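Local structure of pyroglutatmate porin OpdO (Pseudomonas aeruginosa, 3SZV) at residues F305-R311 with V336-A342; R253-A259 with I280-Y286; W50-L56 with G75-L81. The protein probably acts as an outer-membrane porin of the OprD family, a beta-barrel channel thought to pass small carboxylate solutes such as pyroglutamate. All blocks are in the same frame, centred on the assembly; numbering follows the deposited sequence.

Contact 1 (F305-R311 with V336-A342)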
loop_
_atom_site.group_PDB
_atom_site.type_symbol
_atom_site.label_atom_id
_atom_site.label_comp_id
_atom_site.label_asym_id
_atom_site.label_seq_id
_atom_site.Cartn_x
_atom_site.Cartn_y
_atom_site.Cartn_z
ATOM N N PHE A 305 10.626 2.750 -10.110
ATOM C CA PHE A 305 12.076 2.885 -10.210
ATOM C C PHE A 305 12.765 1.575 -9.838
ATOM O O PHE A 305 13.858 1.543 -9.279
ATOM C CB PHE A 305 12.558 4.125 -9.450
ATOM C CG PHE A 305 12.117 5.398 -10.115
ATOM C CD1 PHE A 305 12.949 6.054 -11.017
ATOM C CD2 PHE A 305 10.829 5.886 -9.921
ATOM C CE1 PHE A 305 12.522 7.196 -11.684
ATOM C CE2 PHE A 305 10.397 7.023 -10.577
ATOM C CZ PHE A 305 11.246 7.684 -11.460
ATOM N N GLY A 306 12.102 0.488 -10.222
ATOM C CA GLY A 306 12.550 -0.851 -9.886
ATOM C C GLY A 306 13.033 -1.644 -11.084
ATOM O O GLY A 306 13.105 -2.874 -11.036
ATOM N N ASN A 307 13.358 -0.937 -12.164
ATOM C CA ASN A 307 13.887 -1.584 -13.362
ATOM C C ASN A 307 15.268 -2.199 -13.151
ATOM O O ASN A 307 15.990 -1.839 -12.219
ATOM C CB ASN A 307 13.916 -0.585 -14.526
ATOM C CG ASN A 307 12.529 -0.154 -14.937
ATOM O OD1 ASN A 307 11.816 -0.905 -15.610
ATOM N ND2 ASN A 307 12.137 1.056 -14.544
ATOM N N VAL A 308 15.628 -3.125 -14.026
ATOM C CA VAL A 308 16.937 -3.765 -13.963
ATOM C C VAL A 308 18.064 -2.736 -13.849
ATOM O O VAL A 308 18.174 -1.818 -14.675
ATOM C CB VAL A 308 17.173 -4.664 -15.206
ATOM C CG1 VAL A 308 18.579 -5.239 -15.197
ATOM C CG2 VAL A 308 16.123 -5.773 -15.250
ATOM N N ASP A 309 18.890 -2.892 -12.810
ATOM C CA ASP A 309 20.081 -2.060 -12.576
ATOM C C ASP A 309 19.800 -0.593 -12.202
ATOM O O ASP A 309 20.729 0.209 -12.079
ATOM C CB ASP A 309 21.045 -2.133 -13.774
ATOM C CG ASP A 309 21.726 -3.477 -13.888
ATOM O OD1 ASP A 309 21.862 -4.164 -12.858
ATOM O OD2 ASP A 309 22.150 -3.844 -15.006
ATOM N N GLU A 310 18.534 -0.242 -11.995
ATOM C CA GLU A 310 18.186 1.168 -11.840
ATOM C C GLU A 310 18.729 1.811 -10.566
ATOM O O GLU A 310 18.519 1.299 -9.461
ATOM C CB GLU A 310 16.674 1.371 -11.913
ATOM C CG GLU A 310 16.300 2.837 -12.048
ATOM C CD GLU A 310 14.920 3.040 -12.629
ATOM O OE1 GLU A 310 14.141 2.060 -12.661
ATOM O OE2 GLU A 310 14.639 4.180 -13.083
ATOM N N ARG A 311 19.401 2.948 -10.727
ATOM C CA ARG A 311 19.838 3.782 -9.607
ATOM C C ARG A 311 19.009 5.045 -9.651
ATOM O O ARG A 311 18.852 5.642 -10.718
ATOM C CB ARG A 311 21.323 4.115 -9.751
ATOM C CG ARG A 311 21.828 5.174 -8.779
ATOM C CD ARG A 311 23.299 5.480 -9.029
ATOM N NE ARG A 311 23.531 5.914 -10.406
ATOM C CZ ARG A 311 24.658 5.702 -11.076
ATOM N NH1 ARG A 311 25.665 5.058 -10.498
ATOM N NH2 ARG A 311 24.781 6.129 -12.325
ATOM N N VAL A 336 11.805 12.225 -8.919
ATOM C CA VAL A 336 12.689 11.076 -8.861
ATOM C C VAL A 336 13.393 10.945 -10.203
ATOM O O VAL A 336 12.764 11.023 -11.254
ATOM C CB VAL A 336 11.911 9.789 -8.561
ATOM C CG1 VAL A 336 12.861 8.601 -8.470
ATOM C CG2 VAL A 336 11.108 9.927 -7.267
ATOM N N SER A 337 14.712 10.779 -10.154
ATOM C CA SER A 337 15.522 10.630 -11.362
ATOM C C SER A 337 16.261 9.303 -11.315
ATOM O O SER A 337 16.946 8.994 -10.342
ATOM C CB SER A 337 16.513 11.792 -11.457
ATOM O OG SER A 337 17.332 11.694 -12.614
ATOM N N GLY A 338 16.094 8.509 -12.368
ATOM C CA GLY A 338 16.726 7.204 -12.444
ATOM C C GLY A 338 17.683 7.106 -13.618
ATOM O O GLY A 338 17.443 7.669 -14.688
ATOM N N ASP A 339 18.775 6.383 -13.406
ATOM C CA ASP A 339 19.698 6.068 -14.492
ATOM C C ASP A 339 20.285 4.669 -14.308
ATOM O O ASP A 339 19.846 3.902 -13.440
ATOM C CB ASP A 339 20.767 7.166 -14.660
ATOM C CG ASP A 339 21.814 7.159 -13.564
ATOM O OD1 ASP A 339 21.669 6.419 -12.575
ATOM O OD2 ASP A 339 22.801 7.917 -13.695
ATOM N N ASN A 340 21.260 4.323 -15.143
ATOM C CA ASN A 340 21.890 3.008 -15.117
ATOM C C ASN A 340 20.957 1.874 -15.535
ATOM O O ASN A 340 21.295 0.706 -15.379
ATOM C CB ASN A 340 22.506 2.708 -13.740
ATOM C CG ASN A 340 23.617 1.665 -13.817
ATOM O OD1 ASN A 340 24.549 1.795 -14.620
ATOM N ND2 ASN A 340 23.518 0.621 -12.993
ATOM N N VAL A 341 19.784 2.213 -16.062
ATOM C CA VAL A 341 18.817 1.169 -16.389
ATOM C C VAL A 341 19.313 0.315 -17.555
ATOM O O VAL A 341 19.789 0.836 -18.564
ATOM C CB VAL A 341 17.427 1.753 -16.691
ATOM C CG1 VAL A 341 16.460 0.652 -17.135
ATOM C CG2 VAL A 341 16.892 2.484 -15.464
ATOM N N ALA A 342 19.199 -1.001 -17.418
ATOM C CA ALA A 342 19.592 -1.900 -18.496
ATOM C C ALA A 342 18.723 -1.699 -19.743
ATOM O O ALA A 342 17.482 -1.685 -19.676
ATOM C CB ALA A 342 19.558 -3.346 -18.033
#

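Contact 2 (R253-A259 with I280-Y286)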
loop_
_atom_site.group_PDB
_atom_site.type_symbol
_atom_site.label_atom_id
_atom_site.label_comp_id
_atom_site.label_asym_id
_atom_site.label_seq_id
_atom_site.Cartn_x
_atom_site.Cartn_y
_atom_site.Cartn_z
ATOM N N ARG A 253 12.125 -19.994 -13.874
ATOM C CA ARG A 253 13.433 -19.681 -14.434
ATOM C C ARG A 253 14.266 -18.938 -13.393
ATOM O O ARG A 253 13.730 -18.266 -12.503
ATOM C CB ARG A 253 13.272 -18.812 -15.676
ATOM C CG ARG A 253 12.693 -17.437 -15.372
ATOM C CD ARG A 253 13.043 -16.436 -16.450
ATOM N NE ARG A 253 12.391 -15.141 -16.257
ATOM C CZ ARG A 253 12.926 -14.114 -15.606
ATOM N NH1 ARG A 253 14.129 -14.221 -15.053
ATOM N NH2 ARG A 253 12.255 -12.975 -15.509
ATOM N N GLU A 254 15.586 -19.030 -13.520
ATOM C CA GLU A 254 16.448 -18.378 -12.548
ATOM C C GLU A 254 16.184 -16.884 -12.445
ATOM O O GLU A 254 16.023 -16.195 -13.458
ATOM C CB GLU A 254 17.913 -18.644 -12.851
ATOM C CG GLU A 254 18.309 -20.064 -12.557
ATOM C CD GLU A 254 19.772 -20.324 -12.808
ATOM O OE1 GLU A 254 20.557 -19.349 -12.920
ATOM O OE2 GLU A 254 20.128 -21.516 -12.902
ATOM N N LEU A 255 16.162 -16.400 -11.208
ATOM C CA LEU A 255 15.883 -15.008 -10.908
ATOM C C LEU A 255 16.889 -14.531 -9.883
ATOM O O LEU A 255 17.216 -15.268 -8.949
ATOM C CB LEU A 255 14.488 -14.870 -10.298
ATOM C CG LEU A 255 13.222 -14.880 -11.144
ATOM C CD1 LEU A 255 12.031 -14.622 -10.231
ATOM C CD2 LEU A 255 13.293 -13.820 -12.221
ATOM N N ASP A 256 17.403 -13.318 -10.062
ATOM C CA ASP A 256 18.285 -12.705 -9.070
ATOM C C ASP A 256 17.998 -11.210 -9.010
ATOM O O ASP A 256 18.240 -10.493 -9.978
ATOM C CB ASP A 256 19.755 -12.956 -9.414
ATOM C CG ASP A 256 20.704 -12.050 -8.651
ATOM O OD1 ASP A 256 20.419 -11.725 -7.479
ATOM O OD2 ASP A 256 21.740 -11.656 -9.230
ATOM N N ASN A 257 17.520 -10.735 -7.868
ATOM C CA ASN A 257 17.309 -9.308 -7.685
ATOM C C ASN A 257 17.738 -8.875 -6.300
ATOM O O ASN A 257 17.532 -9.610 -5.331
ATOM C CB ASN A 257 15.842 -8.929 -7.857
ATOM C CG ASN A 257 15.590 -7.477 -7.505
ATOM O OD1 ASN A 257 15.127 -7.168 -6.405
ATOM N ND2 ASN A 257 15.954 -6.574 -8.415
ATOM N N ARG A 258 18.344 -7.699 -6.217
ATOM C CA ARG A 258 18.566 -7.020 -4.937
ATOM C C ARG A 258 18.048 -5.598 -5.060
ATOM O O ARG A 258 18.121 -4.984 -6.134
ATOM C CB ARG A 258 20.047 -7.014 -4.591
ATOM C CG ARG A 258 20.648 -8.390 -4.411
ATOM C CD ARG A 258 22.152 -8.318 -4.637
ATOM N NE ARG A 258 22.916 -9.123 -3.688
ATOM C CZ ARG A 258 23.281 -10.382 -3.899
ATOM N NH1 ARG A 258 23.981 -11.035 -2.980
ATOM N NH2 ARG A 258 22.944 -10.991 -5.029
ATOM N N ALA A 259 17.529 -5.062 -3.961
ATOM C CA ALA A 259 17.061 -3.684 -3.945
ATOM C C ALA A 259 17.419 -3.045 -2.616
ATOM O O ALA A 259 16.980 -3.504 -1.561
ATOM C CB ALA A 259 15.554 -3.616 -4.175
ATOM N N ILE A 280 18.777 -0.789 -7.589
ATOM C CA ILE A 280 18.353 -2.117 -7.987
ATOM C C ILE A 280 19.539 -2.813 -8.644
ATOM O O ILE A 280 20.256 -2.194 -9.433
ATOM C CB ILE A 280 17.194 -2.038 -9.016
ATOM C CG1 ILE A 280 16.104 -1.045 -8.564
ATOM C CG2 ILE A 280 16.606 -3.416 -9.277
ATOM C CD1 ILE A 280 15.436 -1.367 -7.202
ATOM N N SER A 281 19.755 -4.086 -8.332
ATOM C CA SER A 281 20.838 -4.830 -8.981
ATOM C C SER A 281 20.497 -6.298 -9.159
ATOM O O SER A 281 19.508 -6.796 -8.626
ATOM C CB SER A 281 22.156 -4.657 -8.219
ATOM O OG SER A 281 22.079 -5.228 -6.923
ATOM N N GLY A 282 21.330 -6.998 -9.923
ATOM C CA GLY A 282 21.029 -8.358 -10.319
ATOM C C GLY A 282 20.540 -8.400 -11.753
ATOM O O GLY A 282 20.433 -7.362 -12.414
ATOM N N ASP A 283 20.230 -9.596 -12.239
ATOM C CA ASP A 283 19.755 -9.755 -13.608
ATOM C C ASP A 283 18.300 -9.325 -13.786
ATOM O O ASP A 283 17.840 -9.101 -14.911
ATOM C CB ASP A 283 19.909 -11.210 -14.049
ATOM C CG ASP A 283 21.357 -11.653 -14.088
ATOM O OD1 ASP A 283 21.621 -12.841 -13.811
ATOM O OD2 ASP A 283 22.229 -10.814 -14.396
ATOM N N ASP A 284 17.578 -9.208 -12.677
ATOM C CA ASP A 284 16.139 -9.017 -12.734
ATOM C C ASP A 284 15.693 -7.758 -12.011
ATOM O O ASP A 284 16.399 -7.237 -11.146
ATOM C CB ASP A 284 15.443 -10.248 -12.147
ATOM C CG ASP A 284 15.736 -11.485 -12.949
ATOM O OD1 ASP A 284 15.083 -11.662 -13.995
ATOM O OD2 ASP A 284 16.649 -12.262 -12.587
ATOM N N PRO A 285 14.518 -7.241 -12.386
ATOM C CA PRO A 285 13.941 -6.075 -11.720
ATOM C C PRO A 285 13.341 -6.495 -10.380
ATOM O O PRO A 285 13.330 -7.686 -10.037
ATOM C CB PRO A 285 12.846 -5.643 -12.692
ATOM C CG PRO A 285 12.348 -6.949 -13.244
ATOM C CD PRO A 285 13.612 -7.797 -13.406
ATOM N N TYR A 286 12.842 -5.526 -9.616
ATOM C CA TYR A 286 12.327 -5.831 -8.283
ATOM C C TYR A 286 11.010 -6.597 -8.347
ATOM O O TYR A 286 10.033 -6.104 -8.896
ATOM C CB TYR A 286 12.096 -4.533 -7.549
ATOM C CG TYR A 286 11.690 -4.701 -6.103
ATOM C CD1 TYR A 286 12.619 -5.123 -5.158
ATOM C CD2 TYR A 286 10.396 -4.410 -5.672
ATOM C CE1 TYR A 286 12.289 -5.254 -3.821
ATOM C CE2 TYR A 286 10.053 -4.548 -4.323
ATOM C CZ TYR A 286 11.006 -4.962 -3.410
ATOM O OH TYR A 286 10.720 -5.094 -2.070
HETATM O O HOH W 1 13.366 -10.464 -15.744
HETATM O O HOH W 2 17.844 -14.110 -14.066
#

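Contact 3 (W50-L56 with G75-L81). With C8E ((hydroxyethyloxy)tri(ethyloxy)octane), chain C.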
loop_
_atom_site.group_PDB
_atom_site.type_symbol
_atom_site.label_atom_id
_atom_site.label_comp_id
_atom_site.label_asym_id
_atom_site.label_seq_id
_atom_site.Cartn_x
_atom_site.Cartn_y
_atom_site.Cartn_z
ATOM N N TRP A 50 -13.887 8.208 -15.881
ATOM C CA TRP A 50 -14.585 8.856 -14.782
ATOM C C TRP A 50 -15.463 7.798 -14.140
ATOM O O TRP A 50 -16.171 7.073 -14.844
ATOM C CB TRP A 50 -15.456 9.991 -15.316
ATOM C CG TRP A 50 -16.035 10.880 -14.263
ATOM C CD1 TRP A 50 -15.593 11.034 -12.981
ATOM C CD2 TRP A 50 -17.168 11.748 -14.405
ATOM N NE1 TRP A 50 -16.383 11.945 -12.316
ATOM C CE2 TRP A 50 -17.355 12.394 -13.166
ATOM C CE3 TRP A 50 -18.039 12.037 -15.458
ATOM C CZ2 TRP A 50 -18.380 13.316 -12.955
ATOM C CZ3 TRP A 50 -19.055 12.953 -15.244
ATOM C CH2 TRP A 50 -19.217 13.579 -14.001
ATOM N N ALA A 51 -15.425 7.692 -12.817
ATOM C CA ALA A 51 -16.198 6.657 -12.149
ATOM C C ALA A 51 -16.627 7.057 -10.744
ATOM O O ALA A 51 -16.005 7.901 -10.104
ATOM C CB ALA A 51 -15.419 5.340 -12.121
ATOM N N GLN A 52 -17.704 6.439 -10.280
ATOM C CA GLN A 52 -18.224 6.661 -8.935
ATOM C C GLN A 52 -18.179 5.364 -8.140
ATOM O O GLN A 52 -18.577 4.300 -8.635
ATOM C CB GLN A 52 -19.668 7.165 -8.996
ATOM C CG GLN A 52 -20.321 7.315 -7.628
ATOM C CD GLN A 52 -19.681 8.414 -6.795
ATOM O OE1 GLN A 52 -19.366 9.493 -7.304
ATOM N NE2 GLN A 52 -19.486 8.145 -5.511
ATOM N N GLY A 53 -17.716 5.453 -6.899
ATOM C CA GLY A 53 -17.602 4.282 -6.055
ATOM C C GLY A 53 -18.249 4.452 -4.696
ATOM O O GLY A 53 -18.392 5.566 -4.190
ATOM N N PHE A 54 -18.638 3.327 -4.109
ATOM C CA PHE A 54 -19.204 3.288 -2.767
ATOM C C PHE A 54 -18.491 2.187 -2.018
ATOM O O PHE A 54 -18.288 1.098 -2.552
ATOM C CB PHE A 54 -20.703 2.969 -2.809
ATOM C CG PHE A 54 -21.512 3.959 -3.601
ATOM C CD1 PHE A 54 -22.171 5.000 -2.967
ATOM C CD2 PHE A 54 -21.599 3.853 -4.977
ATOM C CE1 PHE A 54 -22.913 5.916 -3.695
ATOM C CE2 PHE A 54 -22.342 4.768 -5.715
ATOM C CZ PHE A 54 -22.997 5.799 -5.071
ATOM N N LEU A 55 -18.108 2.476 -0.782
ATOM C CA LEU A 55 -17.413 1.509 0.050
ATOM C C LEU A 55 -18.101 1.440 1.403
ATOM O O LEU A 55 -18.079 2.407 2.165
ATOM C CB LEU A 55 -15.954 1.910 0.228
ATOM C CG LEU A 55 -15.143 2.083 -1.062
ATOM C CD1 LEU A 55 -15.290 3.479 -1.677
ATOM C CD2 LEU A 55 -13.685 1.800 -0.752
ATOM N N LEU A 56 -18.723 0.303 1.693
ATOM C CA LEU A 56 -19.390 0.095 2.973
ATOM C C LEU A 56 -18.513 -0.821 3.817
ATOM O O LEU A 56 -18.204 -1.937 3.408
ATOM C CB LEU A 56 -20.753 -0.551 2.748
ATOM C CG LEU A 56 -21.555 -0.854 4.011
ATOM C CD1 LEU A 56 -22.067 0.436 4.646
ATOM C CD2 LEU A 56 -22.721 -1.779 3.685
ATOM N N GLY A 75 -18.307 -3.929 1.473
ATOM C CA GLY A 75 -19.137 -3.879 0.287
ATOM C C GLY A 75 -18.588 -2.824 -0.644
ATOM O O GLY A 75 -18.392 -1.669 -0.253
ATOM N N LEU A 76 -18.329 -3.230 -1.879
ATOM C CA LEU A 76 -17.754 -2.348 -2.888
ATOM C C LEU A 76 -18.695 -2.254 -4.071
ATOM O O LEU A 76 -19.240 -3.259 -4.530
ATOM C CB LEU A 76 -16.429 -2.915 -3.382
ATOM C CG LEU A 76 -15.348 -3.126 -2.326
ATOM C CD1 LEU A 76 -14.144 -3.818 -2.941
ATOM C CD2 LEU A 76 -14.954 -1.806 -1.687
ATOM N N LEU A 77 -18.879 -1.046 -4.585
ATOM C CA LEU A 77 -19.718 -0.862 -5.755
ATOM C C LEU A 77 -19.108 0.261 -6.562
ATOM O O LEU A 77 -18.826 1.334 -6.031
ATOM C CB LEU A 77 -21.151 -0.505 -5.343
ATOM C CG LEU A 77 -22.139 -0.181 -6.461
ATOM C CD1 LEU A 77 -22.303 -1.369 -7.389
ATOM C CD2 LEU A 77 -23.483 0.224 -5.858
ATOM N N GLY A 78 -18.882 0.003 -7.842
ATOM C CA GLY A 78 -18.356 1.022 -8.719
ATOM C C GLY A 78 -19.063 1.007 -10.050
ATOM O O GLY A 78 -19.527 -0.035 -10.517
ATOM N N PHE A 79 -19.158 2.176 -10.664
ATOM C CA PHE A 79 -19.623 2.236 -12.036
ATOM C C PHE A 79 -19.007 3.402 -12.781
ATOM O O PHE A 79 -18.744 4.462 -12.207
ATOM C CB PHE A 79 -21.150 2.264 -12.118
ATOM C CG PHE A 79 -21.799 3.255 -11.198
ATOM C CD1 PHE A 79 -22.237 2.867 -9.938
ATOM C CD2 PHE A 79 -22.013 4.560 -11.601
ATOM C CE1 PHE A 79 -22.851 3.773 -9.094
ATOM C CE2 PHE A 79 -22.625 5.472 -10.760
ATOM C CZ PHE A 79 -23.047 5.077 -9.505
ATOM N N LYS A 80 -18.755 3.181 -14.063
ATOM C CA LYS A 80 -18.180 4.211 -14.906
ATOM C C LYS A 80 -19.222 5.261 -15.263
ATOM O O LYS A 80 -20.416 4.966 -15.388
ATOM C CB LYS A 80 -17.548 3.602 -16.164
ATOM C CG LYS A 80 -16.180 2.959 -15.909
ATOM C CD LYS A 80 -15.513 2.495 -17.199
ATOM C CE LYS A 80 -16.312 1.392 -17.874
ATOM N NZ LYS A 80 -16.533 0.228 -16.963
ATOM N N LEU A 81 -18.755 6.495 -15.401
ATOM C CA LEU A 81 -19.594 7.625 -15.738
ATOM C C LEU A 81 -19.138 8.087 -17.114
ATOM O O LEU A 81 -18.002 7.828 -17.504
ATOM C CB LEU A 81 -19.395 8.745 -14.711
ATOM C CG LEU A 81 -19.737 8.423 -13.255
ATOM C CD1 LEU A 81 -19.292 9.552 -12.335
ATOM C CD2 LEU A 81 -21.227 8.155 -13.105
HETATM C C1 C8E C . -23.126 -12.827 -7.663
HETATM C C2 C8E C . -23.288 -11.679 -6.673
HETATM C C3 C8E C . -23.067 -12.161 -5.247
HETATM C C4 C8E C . -23.641 -11.166 -4.242
HETATM C C5 C8E C . -22.978 -9.806 -4.393
HETATM C C6 C8E C . -23.520 -8.761 -3.419
HETATM C C7 C8E C . -22.825 -7.417 -3.629
HETATM C C8 C8E C . -23.096 -6.417 -2.504
HETATM O O9 C8E C . -22.531 -5.150 -2.820
HETATM C C10 C8E C . -22.808 -4.170 -1.833
HETATM C C11 C8E C . -22.212 -2.812 -2.218
HETATM O O12 C8E C . -22.474 -1.849 -1.216
HETATM C C13 C8E C . -21.692 -0.675 -1.340
HETATM C C16 C8E C . -24.282 2.444 -1.480
HETATM C C17 C8E C . -25.536 1.977 -2.206
HETATM O O18 C8E C . -26.052 3.014 -3.010
HETATM C C19 C8E C . -25.396 3.099 -4.255
HETATM C C20 C8E C . -26.155 2.257 -5.273
HETATM O O21 C8E C . -26.578 3.065 -6.348
HETATM O O HOH W 3 -15.437 7.032 -17.963
#

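Contact 1 (F305-R311 with V336-A342)
Arg-311, at the start of strand 311-320, loses more surface to this contact than any other residue. It pairs antiparallel with Asp-339 on strand 329-343 through two backbone bonds, Arg-311 N to Asp-339 O at 2.9 Å and Asp-339 N to Arg-311 O at 2.8 Å. On the same side of the sheet their side chains form a salt bridge: Arg-311 NE reaches Asp-339 OD1 at 2.9 Å and Arg-311 NH2 reaches Asp-339 OD2 at 3.0 Å. Phe-305 works on the other side, where Val-336 CG1 sits 3.3 Å from the ring centroid, almost on the ring normal, in a CH-pi contact.

Between these two points the loop makes a type II turn from Asn-307 to Glu-310, with Glu-310 OE1 accepting from both Asn-307 N (3.1 Å) and Asn-307 ND2 (2.9 Å). Val-341 packs against the turn, its CG2 3.5 Å from Glu-310 CG. Asn-340 and Val-341 form a G1 beta bulge against strand 346-361. Ala-342 N, just past the bulge, donates to Val-308 O at 3.0 Å, and from the bulge itself Asn-340 ND2 donates to Asp-309 O at 3.0 Å. The strand thus holds the turn by backbone and side-chain bonds together. The Arg-311 side carries the salt bridge, whereas the Phe-305 side mixes the CH-pi contact with the Glu-310 carboxylate that fastens the turn.

Contact 2 (R253-A259 with I280-Y286)
The carboxylate of Asp-284 overlaps the backbone at Leu-255 and Asp-256 and accepts bonds through both oxygens. Its OD2 takes the amide of Asp-256 (Asp-256 N to Asp-284 OD2, 2.8 Å), and the return bond runs from Asp-284 N to Asp-256 O at 3.1 Å, so this side chain and its own amide carry the pairing on beyond the regular ladder. Asp-284 OD1 forms a salt bridge with Arg-253 NH1 at 2.9 Å, lying near the plane of the guanidinium. Two waters add bridges: one joins Asp-284 OD1 to Arg-253 NH2, weakly at the arginine, and the other donates to Asp-284 OD2 and to Glu-254 O.

From 253-259, Asn-257 adds a donor, its ND2 reaching Asp-284 O at 2.8 Å just before Pro-285. The ordinary ladder lies just beyond, where Arg-258 N bonds Ser-281 O at 2.8 Å and Ser-281 N bonds Arg-258 O at 2.9 Å. At Gly-282 the backbone angles (phi 102°) and the closeness of Asp-256 O and Asn-257 CA leave no room for a CB. Ala-259 CB packs on Ile-280 CD1 at 3.8 Å and on Tyr-286 CD1 at 3.4 Å.

This is the open end of the hairpin formed by strands 256-268 and 271-281. Strand 236-248 flanks it through backbone bonds from Asn-257 and Ala-259, and on the other side Ile-280 and Tyr-286 bond to Glu-310 and Gly-306 in the loop leading to strand 311-320.

Contact 3 (W50-L56 with G75-L81)
Six backbone bonds tie Gln-52, Phe-54 and Leu-56 to Phe-79, Leu-77 and Gly-75 in complete pairs: Gln-52 N to Phe-79 O and Phe-79 N to Gln-52 O (both 3.0 Å), Phe-54 N to Leu-77 O (2.8 Å) and Leu-77 N to Phe-54 O (3.0 Å), then Leu-56 N to Gly-75 O and Gly-75 N to Leu-56 O (both 2.8 Å). Leu-81 N also reaches Trp-50 O at 2.7 Å, and at this level a water bridges the strands, accepting from Trp-50 N at 2.8 Å and donating to Leu-81 O at 2.7 Å. The residues between turn their backbone groups to the neighbouring strands: Ala-51, Gly-53 and Leu-55 bond to strand 24-38, and Leu-76 and Gly-78 to Lys-108 and Tyr-106 of strand 106-117. Asn-31 serves both Trp-50 NE1 and Gln-52 OE1, Gln-52 NE2 donates weakly to Gly-53 O (3.1 Å), and Lys-80 NZ forms a salt bridge with Asp-105 and a hydrogen bond with Gln-103 O.

Mostly apolar groups line the face bearing Trp-50, Phe-54 and Leu-77, Gln-52 being the exception. Leu-81 CD1 lies over the five-membered ring of Trp-50, Phe-54 CE2 meets Phe-79 CE1 at 3.6 Å, and a C8E detergent lies over Phe-54 and Leu-77, its C20 3.4 Å from Leu-77 CD2. A CB at Gly-75 would be crowded by C8E O12, in the oxyethylene part. Neighbouring antiparallel strands with a greasy, detergent-coated exterior are the hallmark of a transmembrane beta-barrel wall, here in a beta hairpin of the OprD-type porin barrel.

In the fold
All three contacts belong to one curled antiparallel sheet and each is partly buried, but they sample different regions. Contact 3 is regular barrel wall, held by a nearly continuous backbone ladder and coated with apolar side chains and detergent. Contacts 1 and 2 lie where strands give way to loops, so an arginine-aspartate salt bridge across each, further carboxylates and asparagine amides supplement a shorter ladder; contact 2 has the most exposed residues and two bridging waters, against one in contact 3. These two adjoin, their centres about 12 Å apart, share the 282-310 loop and are joined by backbone hydrogen bonds. Contact 3 is remote, its centre about 36 Å from contact 1 and about 37 Å from contact 2.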